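Local coordinates for 70 kDa protein (Xanthomonas sp., PDB 4B2N), which is a haem c-containing rubber oxygenase that cleaves polyisoprene latex by a processive, dioxygenase-type reaction, at residues 103-117 and 174-188. Numbering follows the deposited sequence. Where two conformers were deposited one is given.
Sequences EERQFFQPMALATSY and IQGKDDNGRWTGLIG
Successive bends at chi2 (-82°) and chi3 (-74°) fold the Arg105 side chain back toward residues 177-179, whereas the Lys177 chain runs extended beside Glu104. The folded arginine meets its carboxylate end-on: Arg105 NH2 and NH1 both donate to Asp179 OD1, NH2 at 2.8 Å, with guanidinium and carboxylate planes nearly perpendicular. Arg105 NH1 also reaches Lys177 O at 2.9 Å, close to the guanidinium plane. Gln106 N donates to Lys177 O as well, at 3.0 Å, the two donors coming from opposite faces of the Lys177 carbonyl plane. Phe107 CE1 lies above one face of the Arg105 guanidinium, offset toward its rim. Glu335, from helix 333-345, pairs with Arg105 NE, and Arg324 with Asp179 OD2. Alongside, Lys177 NZ forms a salt bridge with Glu104 OE1 at 2.9 Å, and a water joins NZ to OE2.

Farther along, the segments become neighbouring strands of a small three-stranded antiparallel sheet, with 186-189 in its centre. Here Met111 and Ala112 form a classic beta bulge opposite Ile187, whose O accepts from both backbone nitrogens; Ile187 N returns a nearly straight bond to Ala112 O at 2.8 Å. Ile187 CG1 packs against Tyr117 CB at 3.6 Å, and Leu186 CB abuts Pro110 CB at 3.8 Å. Just beyond, Gly185 O accepts from Ala114 N, at the start of helix 114-118. In the link between the two ends, Phe108 touches a heme c.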
# COMPACT_ATOMS: atom_id res chain seq x y z
N GLU A 103 7.64 -1.77 -14.61
CA GLU A 103 7.01 -1.46 -15.87
C GLU A 103 6.84 -2.74 -16.70
O GLU A 103 5.84 -2.87 -17.45
CB GLU A 103 7.86 -0.45 -16.65
CG GLU A 103 7.69 1.01 -16.17
CD GLU A 103 8.57 1.95 -16.94
OE1 GLU A 103 9.00 1.56 -18.09
OE2 GLU A 103 8.85 3.07 -16.41
N GLU A 104 7.81 -3.66 -16.62
CA GLU A 104 7.81 -4.78 -17.53
C GLU A 104 7.83 -6.19 -17.00
O GLU A 104 7.83 -7.16 -17.81
CB GLU A 104 8.83 -4.71 -18.65
CG GLU A 104 10.12 -4.02 -18.47
CD GLU A 104 10.99 -4.12 -19.74
OE1 GLU A 104 11.63 -5.17 -20.00
OE2 GLU A 104 11.03 -3.11 -20.43
N ARG A 105 7.88 -6.36 -15.68
CA ARG A 105 7.97 -7.76 -15.20
C ARG A 105 6.61 -8.23 -14.72
O ARG A 105 5.96 -7.54 -13.93
CB ARG A 105 9.05 -7.84 -14.08
CG ARG A 105 10.43 -7.82 -14.70
CD ARG A 105 10.78 -9.25 -15.17
NE ARG A 105 11.11 -10.12 -14.03
CZ ARG A 105 10.50 -11.25 -13.69
NH1 ARG A 105 9.48 -11.71 -14.41
NH2 ARG A 105 10.91 -11.96 -12.63
N GLN A 106 6.18 -9.41 -15.15
CA GLN A 106 4.95 -9.98 -14.60
C GLN A 106 5.23 -10.74 -13.28
O GLN A 106 5.62 -11.91 -13.28
CB GLN A 106 4.25 -10.89 -15.59
CG GLN A 106 2.82 -11.22 -15.09
CD GLN A 106 1.90 -11.51 -16.23
OE1 GLN A 106 0.86 -10.84 -16.43
NE2 GLN A 106 2.29 -12.48 -17.03
N PHE A 107 5.07 -10.06 -12.18
CA PHE A 107 5.26 -10.62 -10.86
C PHE A 107 3.93 -11.18 -10.35
O PHE A 107 3.86 -12.35 -9.95
CB PHE A 107 5.67 -9.49 -9.91
CG PHE A 107 7.06 -8.98 -10.17
CD1 PHE A 107 8.16 -9.87 -10.15
CD2 PHE A 107 7.27 -7.65 -10.47
CE1 PHE A 107 9.46 -9.44 -10.44
CE2 PHE A 107 8.58 -7.18 -10.72
CZ PHE A 107 9.66 -8.10 -10.72
N PHE A 108 2.92 -10.31 -10.37
CA PHE A 108 1.57 -10.57 -9.81
C PHE A 108 0.88 -11.64 -10.65
O PHE A 108 1.04 -11.72 -11.88
CB PHE A 108 0.82 -9.23 -9.80
CG PHE A 108 -0.60 -9.28 -9.28
CD1 PHE A 108 -1.67 -9.77 -10.09
CD2 PHE A 108 -0.91 -8.83 -8.03
CE1 PHE A 108 -3.01 -9.83 -9.62
CE2 PHE A 108 -2.24 -8.83 -7.58
CZ PHE A 108 -3.28 -9.31 -8.37
N GLN A 109 0.21 -12.56 -9.97
CA GLN A 109 -0.61 -13.61 -10.58
C GLN A 109 -1.34 -13.24 -11.88
O GLN A 109 -2.21 -12.43 -11.84
CB GLN A 109 -1.67 -14.03 -9.51
CG GLN A 109 -2.55 -15.17 -10.01
CD GLN A 109 -1.76 -16.37 -10.35
OE1 GLN A 109 -1.05 -16.95 -9.47
NE2 GLN A 109 -1.90 -16.85 -11.57
N PRO A 110 -1.04 -13.91 -13.03
CA PRO A 110 -1.80 -13.61 -14.25
C PRO A 110 -3.27 -13.95 -14.07
O PRO A 110 -3.59 -14.96 -13.42
CB PRO A 110 -1.20 -14.57 -15.27
CG PRO A 110 0.25 -14.66 -14.88
CD PRO A 110 0.21 -14.65 -13.34
N MET A 111 -4.15 -13.19 -14.72
CA MET A 111 -5.60 -13.41 -14.55
C MET A 111 -6.29 -13.89 -15.81
O MET A 111 -7.29 -14.55 -15.70
CB MET A 111 -6.32 -12.18 -14.00
CG MET A 111 -5.75 -11.76 -12.68
SD MET A 111 -6.42 -10.18 -12.05
CE MET A 111 -6.41 -9.21 -13.55
N ALA A 112 -5.79 -13.49 -16.98
CA ALA A 112 -6.51 -13.71 -18.26
C ALA A 112 -5.53 -13.89 -19.41
O ALA A 112 -4.42 -13.33 -19.40
CB ALA A 112 -7.43 -12.51 -18.51
N LEU A 113 -5.92 -14.64 -20.43
CA LEU A 113 -5.21 -14.66 -21.68
C LEU A 113 -5.30 -13.28 -22.30
O LEU A 113 -6.31 -12.53 -22.12
CB LEU A 113 -5.90 -15.67 -22.65
CG LEU A 113 -5.97 -17.10 -22.12
CD1 LEU A 113 -7.00 -17.82 -23.01
CD2 LEU A 113 -4.64 -17.83 -22.21
N ALA A 114 -4.25 -12.91 -23.02
CA ALA A 114 -4.35 -11.65 -23.74
C ALA A 114 -5.62 -11.53 -24.64
O ALA A 114 -6.31 -10.47 -24.67
CB ALA A 114 -3.07 -11.44 -24.50
N THR A 115 -6.00 -12.61 -25.31
CA THR A 115 -7.23 -12.53 -26.13
C THR A 115 -8.50 -12.36 -25.32
O THR A 115 -9.45 -11.63 -25.72
CB THR A 115 -7.32 -13.71 -27.13
OG1 THR A 115 -6.32 -13.46 -28.13
CG2 THR A 115 -8.71 -13.79 -27.82
N SER A 116 -8.53 -12.94 -24.13
CA SER A 116 -9.66 -12.73 -23.28
C SER A 116 -9.75 -11.27 -22.82
O SER A 116 -10.88 -10.72 -22.71
CB SER A 116 -9.52 -13.55 -22.02
OG SER A 116 -9.61 -14.95 -22.29
N TYR A 117 -8.60 -10.67 -22.51
CA TYR A 117 -8.58 -9.28 -22.15
C TYR A 117 -9.03 -8.40 -23.35
O TYR A 117 -9.86 -7.52 -23.21
CB TYR A 117 -7.19 -8.81 -21.64
CG TYR A 117 -7.13 -7.32 -21.63
CD1 TYR A 117 -7.59 -6.59 -20.51
CD2 TYR A 117 -6.64 -6.61 -22.71
CE1 TYR A 117 -7.58 -5.21 -20.51
CE2 TYR A 117 -6.60 -5.22 -22.73
CZ TYR A 117 -7.07 -4.53 -21.59
OH TYR A 117 -7.02 -3.19 -21.53
N ILE A 174 -0.77 -5.42 -16.59
CA ILE A 174 0.49 -5.71 -17.23
C ILE A 174 0.41 -7.03 -17.96
O ILE A 174 -0.25 -7.98 -17.50
CB ILE A 174 1.68 -5.67 -16.18
CG1 ILE A 174 3.04 -5.61 -16.91
CG2 ILE A 174 1.59 -6.88 -15.20
CD1 ILE A 174 4.28 -5.49 -15.99
N GLN A 175 1.07 -7.09 -19.11
CA GLN A 175 1.46 -8.36 -19.65
C GLN A 175 2.91 -8.67 -19.18
O GLN A 175 3.12 -9.64 -18.45
CB GLN A 175 1.39 -8.38 -21.20
CG GLN A 175 2.09 -9.60 -21.80
CD GLN A 175 2.44 -9.52 -23.29
OE1 GLN A 175 2.60 -10.56 -23.90
NE2 GLN A 175 2.58 -8.31 -23.84
N GLY A 176 3.87 -7.84 -19.62
CA GLY A 176 5.20 -7.92 -19.13
C GLY A 176 5.92 -9.18 -19.53
O GLY A 176 5.46 -9.93 -20.40
N LYS A 177 7.02 -9.45 -18.84
CA LYS A 177 7.91 -10.59 -19.16
C LYS A 177 8.01 -11.53 -17.99
O LYS A 177 8.03 -11.08 -16.83
CB LYS A 177 9.28 -10.07 -19.51
CG LYS A 177 9.26 -9.14 -20.71
CD LYS A 177 10.62 -8.52 -20.90
CE LYS A 177 10.85 -8.07 -22.33
NZ LYS A 177 11.86 -6.98 -22.23
N ASP A 178 8.06 -12.82 -18.29
CA ASP A 178 8.12 -13.88 -17.27
C ASP A 178 9.57 -14.01 -16.73
O ASP A 178 10.43 -13.22 -17.08
CB ASP A 178 7.58 -15.19 -17.84
CG ASP A 178 8.41 -15.73 -19.02
OD1 ASP A 178 9.60 -15.41 -19.21
OD2 ASP A 178 7.87 -16.57 -19.73
N ASP A 179 9.83 -15.04 -15.93
CA ASP A 179 11.11 -15.09 -15.27
C ASP A 179 12.21 -15.52 -16.29
O ASP A 179 13.37 -15.39 -16.03
CB ASP A 179 11.09 -16.00 -14.03
CG ASP A 179 10.05 -15.56 -12.95
OD1 ASP A 179 9.56 -14.42 -13.01
OD2 ASP A 179 9.75 -16.38 -12.03
N ASN A 180 11.81 -16.10 -17.41
CA ASN A 180 12.73 -16.40 -18.51
C ASN A 180 12.93 -15.25 -19.51
O ASN A 180 13.44 -15.47 -20.63
CB ASN A 180 12.22 -17.58 -19.29
CG ASN A 180 12.37 -18.87 -18.55
OD1 ASN A 180 11.46 -19.29 -17.87
ND2 ASN A 180 13.48 -19.53 -18.74
N GLY A 181 12.49 -14.04 -19.13
CA GLY A 181 12.58 -12.86 -19.97
C GLY A 181 11.69 -12.78 -21.21
O GLY A 181 11.93 -11.92 -22.06
N ARG A 182 10.70 -13.65 -21.32
CA ARG A 182 9.81 -13.57 -22.47
C ARG A 182 8.49 -12.89 -22.16
O ARG A 182 7.95 -13.01 -21.06
CB ARG A 182 9.60 -14.94 -23.08
CG ARG A 182 10.91 -15.40 -23.71
CD ARG A 182 10.74 -16.78 -24.26
NE ARG A 182 9.69 -16.86 -25.28
CZ ARG A 182 9.87 -16.55 -26.55
NH1 ARG A 182 11.03 -16.06 -26.93
NH2 ARG A 182 8.89 -16.73 -27.44
N TRP A 183 7.96 -12.21 -23.16
CA TRP A 183 6.61 -11.64 -23.04
C TRP A 183 5.64 -12.77 -22.79
O TRP A 183 5.63 -13.78 -23.51
CB TRP A 183 6.18 -10.90 -24.32
CG TRP A 183 6.99 -9.64 -24.54
CD1 TRP A 183 8.02 -9.47 -25.45
CD2 TRP A 183 6.86 -8.36 -23.86
NE1 TRP A 183 8.53 -8.22 -25.39
CE2 TRP A 183 7.86 -7.48 -24.49
CE3 TRP A 183 6.03 -7.85 -22.85
CZ2 TRP A 183 8.02 -6.17 -24.12
CZ3 TRP A 183 6.22 -6.51 -22.46
CH2 TRP A 183 7.21 -5.68 -23.08
N THR A 184 4.74 -12.59 -21.84
CA THR A 184 3.97 -13.76 -21.31
C THR A 184 2.72 -14.08 -22.10
O THR A 184 2.20 -15.19 -22.02
CB THR A 184 3.58 -13.43 -19.90
OG1 THR A 184 2.61 -12.35 -19.90
CG2 THR A 184 4.84 -12.97 -19.22
N GLY A 185 2.16 -13.08 -22.79
CA GLY A 185 0.84 -13.34 -23.42
C GLY A 185 -0.32 -13.46 -22.43
O GLY A 185 -1.43 -13.84 -22.82
N LEU A 186 -0.11 -13.05 -21.16
CA LEU A 186 -1.12 -13.16 -20.10
C LEU A 186 -1.19 -11.81 -19.44
O LEU A 186 -0.16 -11.19 -19.22
CB LEU A 186 -0.67 -14.13 -18.97
CG LEU A 186 -0.30 -15.51 -19.52
CD1 LEU A 186 0.25 -16.44 -18.42
CD2 LEU A 186 -1.55 -16.13 -20.17
N ILE A 187 -2.40 -11.43 -19.04
CA ILE A 187 -2.64 -10.13 -18.36
C ILE A 187 -2.95 -10.27 -16.88
O ILE A 187 -3.75 -11.12 -16.55
CB ILE A 187 -3.87 -9.45 -19.04
CG1 ILE A 187 -3.78 -9.52 -20.56
CG2 ILE A 187 -4.05 -8.01 -18.61
CD1 ILE A 187 -2.50 -8.89 -21.19
N GLY A 188 -2.36 -9.47 -15.98
CA GLY A 188 -2.79 -9.44 -14.58
C GLY A 188 -2.67 -8.05 -14.15
O GLY A 188 -2.39 -7.17 -14.97
O HOH W 1 10.88 -4.19 -23.45